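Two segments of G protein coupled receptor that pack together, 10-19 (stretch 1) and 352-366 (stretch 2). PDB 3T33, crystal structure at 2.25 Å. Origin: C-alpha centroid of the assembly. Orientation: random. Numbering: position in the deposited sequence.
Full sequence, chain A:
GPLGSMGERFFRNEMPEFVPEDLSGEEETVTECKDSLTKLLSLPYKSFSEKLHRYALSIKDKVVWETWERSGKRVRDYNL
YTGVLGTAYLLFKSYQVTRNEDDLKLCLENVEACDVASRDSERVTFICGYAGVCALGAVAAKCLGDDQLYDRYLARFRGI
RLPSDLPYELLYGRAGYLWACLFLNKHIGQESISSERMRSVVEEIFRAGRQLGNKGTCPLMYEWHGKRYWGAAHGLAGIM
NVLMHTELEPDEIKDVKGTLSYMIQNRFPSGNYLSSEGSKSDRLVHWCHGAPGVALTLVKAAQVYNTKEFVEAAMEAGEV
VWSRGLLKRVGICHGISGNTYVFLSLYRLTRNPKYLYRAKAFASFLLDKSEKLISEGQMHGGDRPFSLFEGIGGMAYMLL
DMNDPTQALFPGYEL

Stretch 1, residues 10-19: FFRNEMPEFV
Stretch 2 352-366: NPKYLYRAKAFASFL

Stretch 1 is extended, without regular helix or strand. From Met15 to Phe18 phi lies between -53° and -64° and psi between 133° and 153°. Glu14, at -105°/4°, interrupts the extended run before it. Stretch 2 is helical, with phi/psi near -62°/-42° from Lys354 to Leu366. Asn352 caps its start: OD1 accepts from Lys354 N at 3.2 Å. The segments run in opposite directions. Met15 CA lies 7.3 Å from Ala361 CA, and Phe18 CA lies 5.6 Å from Lys354 CA. Together they bury 596 Å².

Phe18 (chi1 t, chi2 69°) covers the first helical turn. Lys354 CA sits over one face of its ring, 4.0 Å from the centroid, as a CH-pi contact. Phe18 CE2 meets Pro353 CG at 3.9 Å, and Phe18 CD1 meets Tyr357 CB at 3.3 Å. The lysine side chain leads away, so its amine is not drawn into this apolar patch.

Tyr357 (chi1 t, chi2 75°) is buried and points toward stretch 1. Its OH donates a very short hydrogen bond to Pro16 O, 2.5 Å, a carbonyl near the plane of its ring. The Phe18 and Tyr357 rings lie obliquely, planes at 41°.

Glu17 (m, m) starts away from the helix, but its end turns back. Its OE1 forms a salt bridge with Arg358 NH2 at 3.2 Å. Arg358 is m, t, t, extended enough to reach it. One water donates to Glu17 OE1 (2.6 Å) and accepts from Phe18 N (2.9 Å) and Arg358 NE (3.2 Å), tying these groups together.

Met15 (m, t, m) points toward the helix. Its SD lies 3.8 Å from Ala361 CB, whose small side chain leaves room for the thioether. Met15 CE lies 4.2 Å from Phe365 CB. Phe11 (m) brings CD2 to 3.6 Å from Phe365 CZ (chi1 t), ring planes at 42°.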

# COMPACT_ATOMS: atom_id res chain seq x y z
N PHE A 10 -0.72 -19.50 -5.10
CA PHE A 10 -0.96 -18.58 -6.18
C PHE A 10 -1.52 -19.37 -7.33
O PHE A 10 -1.26 -20.54 -7.47
CB PHE A 10 0.36 -17.95 -6.64
CG PHE A 10 1.49 -18.96 -6.92
CD1 PHE A 10 1.66 -19.49 -8.21
CD2 PHE A 10 2.37 -19.38 -5.89
CE1 PHE A 10 2.69 -20.39 -8.52
CE2 PHE A 10 3.41 -20.31 -6.16
CZ PHE A 10 3.57 -20.82 -7.51
N PHE A 11 -2.34 -18.70 -8.13
CA PHE A 11 -2.62 -19.13 -9.50
C PHE A 11 -1.37 -19.04 -10.32
O PHE A 11 -0.61 -18.07 -10.23
CB PHE A 11 -3.69 -18.25 -10.12
CG PHE A 11 -4.94 -18.22 -9.34
CD1 PHE A 11 -5.75 -19.36 -9.25
CD2 PHE A 11 -5.31 -17.06 -8.64
CE1 PHE A 11 -6.95 -19.34 -8.50
CE2 PHE A 11 -6.51 -17.01 -7.89
CZ PHE A 11 -7.34 -18.15 -7.82
N ARG A 12 -1.12 -20.07 -11.11
CA ARG A 12 0.01 -20.02 -12.05
C ARG A 12 -0.19 -18.86 -13.02
O ARG A 12 -1.27 -18.68 -13.60
CB ARG A 12 0.13 -21.35 -12.82
CG ARG A 12 0.72 -22.52 -12.01
CD ARG A 12 0.47 -23.91 -12.74
NE ARG A 12 -0.96 -24.27 -13.01
CZ ARG A 12 -1.66 -25.17 -12.30
NH1 ARG A 12 -1.10 -25.77 -11.25
NH2 ARG A 12 -2.93 -25.46 -12.61
N ASN A 13 0.85 -18.06 -13.16
CA ASN A 13 0.80 -16.96 -14.12
C ASN A 13 1.22 -17.40 -15.51
O ASN A 13 2.41 -17.41 -15.80
CB ASN A 13 1.69 -15.79 -13.69
CG ASN A 13 1.46 -14.56 -14.52
OD1 ASN A 13 2.09 -13.53 -14.30
ND2 ASN A 13 0.55 -14.63 -15.50
N GLU A 14 0.26 -17.75 -16.35
CA GLU A 14 0.52 -18.14 -17.73
C GLU A 14 0.12 -17.01 -18.70
O GLU A 14 0.19 -17.17 -19.94
CB GLU A 14 -0.22 -19.44 -18.11
CG GLU A 14 -0.05 -20.70 -17.20
CD GLU A 14 1.37 -21.33 -17.16
OE1 GLU A 14 2.30 -20.86 -17.86
OE2 GLU A 14 1.54 -22.32 -16.40
N MET A 15 -0.29 -15.87 -18.16
CA MET A 15 -0.51 -14.69 -18.99
C MET A 15 0.73 -14.35 -19.87
O MET A 15 1.88 -14.53 -19.49
CB MET A 15 -0.91 -13.50 -18.13
CG MET A 15 -2.25 -13.71 -17.46
SD MET A 15 -2.88 -12.22 -16.68
CE MET A 15 -2.00 -12.43 -15.15
N PRO A 16 0.46 -13.86 -21.08
CA PRO A 16 1.50 -13.54 -22.06
C PRO A 16 2.41 -12.42 -21.60
O PRO A 16 1.93 -11.41 -21.04
CB PRO A 16 0.72 -13.12 -23.30
CG PRO A 16 -0.72 -13.01 -22.87
CD PRO A 16 -0.89 -13.86 -21.65
N GLU A 17 3.71 -12.61 -21.79
CA GLU A 17 4.70 -11.60 -21.51
C GLU A 17 4.45 -10.38 -22.37
O GLU A 17 3.89 -10.44 -23.47
CB GLU A 17 6.12 -12.11 -21.75
CG GLU A 17 6.60 -13.25 -20.83
CD GLU A 17 6.79 -12.85 -19.35
OE1 GLU A 17 7.08 -11.65 -19.07
OE2 GLU A 17 6.65 -13.74 -18.46
N PHE A 18 4.88 -9.24 -21.86
CA PHE A 18 4.83 -8.04 -22.64
C PHE A 18 5.66 -8.15 -23.94
O PHE A 18 6.83 -8.60 -23.93
CB PHE A 18 5.30 -6.87 -21.77
CG PHE A 18 5.29 -5.59 -22.47
CD1 PHE A 18 4.09 -4.99 -22.83
CD2 PHE A 18 6.49 -4.97 -22.80
CE1 PHE A 18 4.06 -3.80 -23.49
CE2 PHE A 18 6.48 -3.79 -23.47
CZ PHE A 18 5.26 -3.20 -23.83
N VAL A 19 5.05 -7.73 -25.06
CA VAL A 19 5.73 -7.63 -26.38
C VAL A 19 6.03 -6.14 -26.77
O VAL A 19 5.11 -5.38 -27.09
CB VAL A 19 4.88 -8.33 -27.51
CG1 VAL A 19 5.57 -8.26 -28.87
CG2 VAL A 19 4.55 -9.80 -27.11
N ASN A 352 9.46 1.88 -17.82
CA ASN A 352 9.54 0.78 -18.74
C ASN A 352 8.13 0.17 -18.87
O ASN A 352 7.60 -0.34 -17.86
CB ASN A 352 10.62 -0.26 -18.25
CG ASN A 352 10.76 -1.45 -19.22
OD1 ASN A 352 9.94 -1.59 -20.10
ND2 ASN A 352 11.72 -2.36 -18.98
N PRO A 353 7.51 0.21 -20.10
CA PRO A 353 6.07 -0.13 -20.22
C PRO A 353 5.81 -1.57 -19.92
O PRO A 353 4.67 -1.94 -19.79
CB PRO A 353 5.77 0.12 -21.71
CG PRO A 353 7.19 -0.08 -22.41
CD PRO A 353 8.09 0.60 -21.41
N LYS A 354 6.86 -2.40 -19.89
CA LYS A 354 6.73 -3.80 -19.43
C LYS A 354 6.08 -3.90 -18.00
O LYS A 354 5.24 -4.79 -17.70
CB LYS A 354 8.14 -4.44 -19.40
CG LYS A 354 8.23 -5.68 -18.47
CD LYS A 354 9.57 -6.45 -18.50
CE LYS A 354 10.67 -5.79 -17.67
NZ LYS A 354 12.08 -6.35 -17.97
N TYR A 355 6.50 -2.99 -17.12
CA TYR A 355 6.01 -2.91 -15.74
C TYR A 355 4.57 -2.45 -15.70
O TYR A 355 3.77 -3.07 -15.01
CB TYR A 355 6.99 -2.07 -14.89
CG TYR A 355 8.30 -2.81 -14.69
CD1 TYR A 355 8.29 -4.11 -14.20
CD2 TYR A 355 9.54 -2.24 -15.00
CE1 TYR A 355 9.46 -4.86 -14.01
CE2 TYR A 355 10.77 -2.97 -14.80
CZ TYR A 355 10.69 -4.28 -14.31
OH TYR A 355 11.80 -5.07 -14.07
N LEU A 356 4.20 -1.44 -16.48
CA LEU A 356 2.75 -1.08 -16.67
C LEU A 356 1.91 -2.24 -17.19
O LEU A 356 0.76 -2.56 -16.70
CB LEU A 356 2.57 -0.00 -17.71
CG LEU A 356 1.43 1.01 -17.56
CD1 LEU A 356 0.96 1.49 -18.91
CD2 LEU A 356 0.27 0.56 -16.67
N TYR A 357 2.50 -2.90 -18.19
CA TYR A 357 1.84 -4.06 -18.71
C TYR A 357 1.61 -5.13 -17.62
O TYR A 357 0.58 -5.79 -17.59
CB TYR A 357 2.64 -4.67 -19.86
CG TYR A 357 2.03 -5.94 -20.26
CD1 TYR A 357 0.85 -5.97 -21.01
CD2 TYR A 357 2.56 -7.12 -19.82
CE1 TYR A 357 0.25 -7.18 -21.34
CE2 TYR A 357 1.97 -8.27 -20.11
CZ TYR A 357 0.84 -8.32 -20.89
OH TYR A 357 0.30 -9.58 -21.15
N ARG A 358 2.60 -5.33 -16.76
CA ARG A 358 2.44 -6.29 -15.69
C ARG A 358 1.34 -5.91 -14.69
O ARG A 358 0.61 -6.77 -14.27
CB ARG A 358 3.78 -6.63 -15.04
CG ARG A 358 4.61 -7.58 -15.92
CD ARG A 358 5.99 -7.81 -15.32
NE ARG A 358 6.74 -8.72 -16.16
CZ ARG A 358 7.89 -9.30 -15.84
NH1 ARG A 358 8.46 -9.07 -14.67
NH2 ARG A 358 8.47 -10.09 -16.71
N ALA A 359 1.21 -4.62 -14.40
CA ALA A 359 0.15 -4.13 -13.51
C ALA A 359 -1.16 -4.30 -14.27
O ALA A 359 -2.16 -4.74 -13.73
CB ALA A 359 0.36 -2.63 -13.13
N LYS A 360 -1.11 -4.01 -15.55
CA LYS A 360 -2.32 -4.19 -16.37
C LYS A 360 -2.79 -5.65 -16.38
O LYS A 360 -3.98 -5.95 -16.29
CB LYS A 360 -2.05 -3.60 -17.78
CG LYS A 360 -2.95 -3.96 -18.88
CD LYS A 360 -2.49 -3.21 -20.17
CE LYS A 360 -3.57 -3.29 -21.28
NZ LYS A 360 -2.96 -2.98 -22.60
N ALA A 361 -1.85 -6.58 -16.47
CA ALA A 361 -2.22 -8.01 -16.46
C ALA A 361 -2.83 -8.39 -15.11
O ALA A 361 -3.81 -9.12 -15.07
CB ALA A 361 -1.00 -8.89 -16.76
N PHE A 362 -2.28 -7.90 -14.01
CA PHE A 362 -2.86 -8.34 -12.71
C PHE A 362 -4.24 -7.71 -12.57
O PHE A 362 -5.16 -8.35 -12.15
CB PHE A 362 -1.96 -7.95 -11.55
CG PHE A 362 -0.95 -9.00 -11.17
CD1 PHE A 362 -0.36 -9.82 -12.12
CD2 PHE A 362 -0.58 -9.15 -9.81
CE1 PHE A 362 0.58 -10.79 -11.75
CE2 PHE A 362 0.37 -10.09 -9.43
CZ PHE A 362 0.97 -10.92 -10.42
N ALA A 363 -4.39 -6.46 -12.96
CA ALA A 363 -5.68 -5.82 -12.91
C ALA A 363 -6.71 -6.48 -13.84
O ALA A 363 -7.89 -6.63 -13.46
CB ALA A 363 -5.57 -4.36 -13.23
N SER A 364 -6.28 -6.84 -15.05
CA SER A 364 -7.16 -7.59 -15.96
C SER A 364 -7.55 -8.90 -15.41
O SER A 364 -8.74 -9.27 -15.51
CB SER A 364 -6.51 -7.78 -17.31
OG SER A 364 -6.10 -6.52 -17.76
N PHE A 365 -6.60 -9.63 -14.80
CA PHE A 365 -6.95 -10.89 -14.15
C PHE A 365 -8.08 -10.71 -13.15
O PHE A 365 -9.12 -11.40 -13.22
CB PHE A 365 -5.74 -11.50 -13.43
CG PHE A 365 -6.05 -12.82 -12.73
CD1 PHE A 365 -6.46 -12.85 -11.39
CD2 PHE A 365 -5.93 -14.04 -13.41
CE1 PHE A 365 -6.78 -14.09 -10.75
CE2 PHE A 365 -6.23 -15.26 -12.78
CZ PHE A 365 -6.66 -15.29 -11.46
N LEU A 366 -7.90 -9.76 -12.22
CA LEU A 366 -8.95 -9.44 -11.27
C LEU A 366 -10.27 -9.03 -11.91
O LEU A 366 -11.34 -9.50 -11.49
CB LEU A 366 -8.52 -8.30 -10.32
CG LEU A 366 -7.62 -8.72 -9.19
CD1 LEU A 366 -7.14 -7.48 -8.54
CD2 LEU A 366 -8.46 -9.57 -8.24
O HOH W 1 6.17 -9.19 -19.25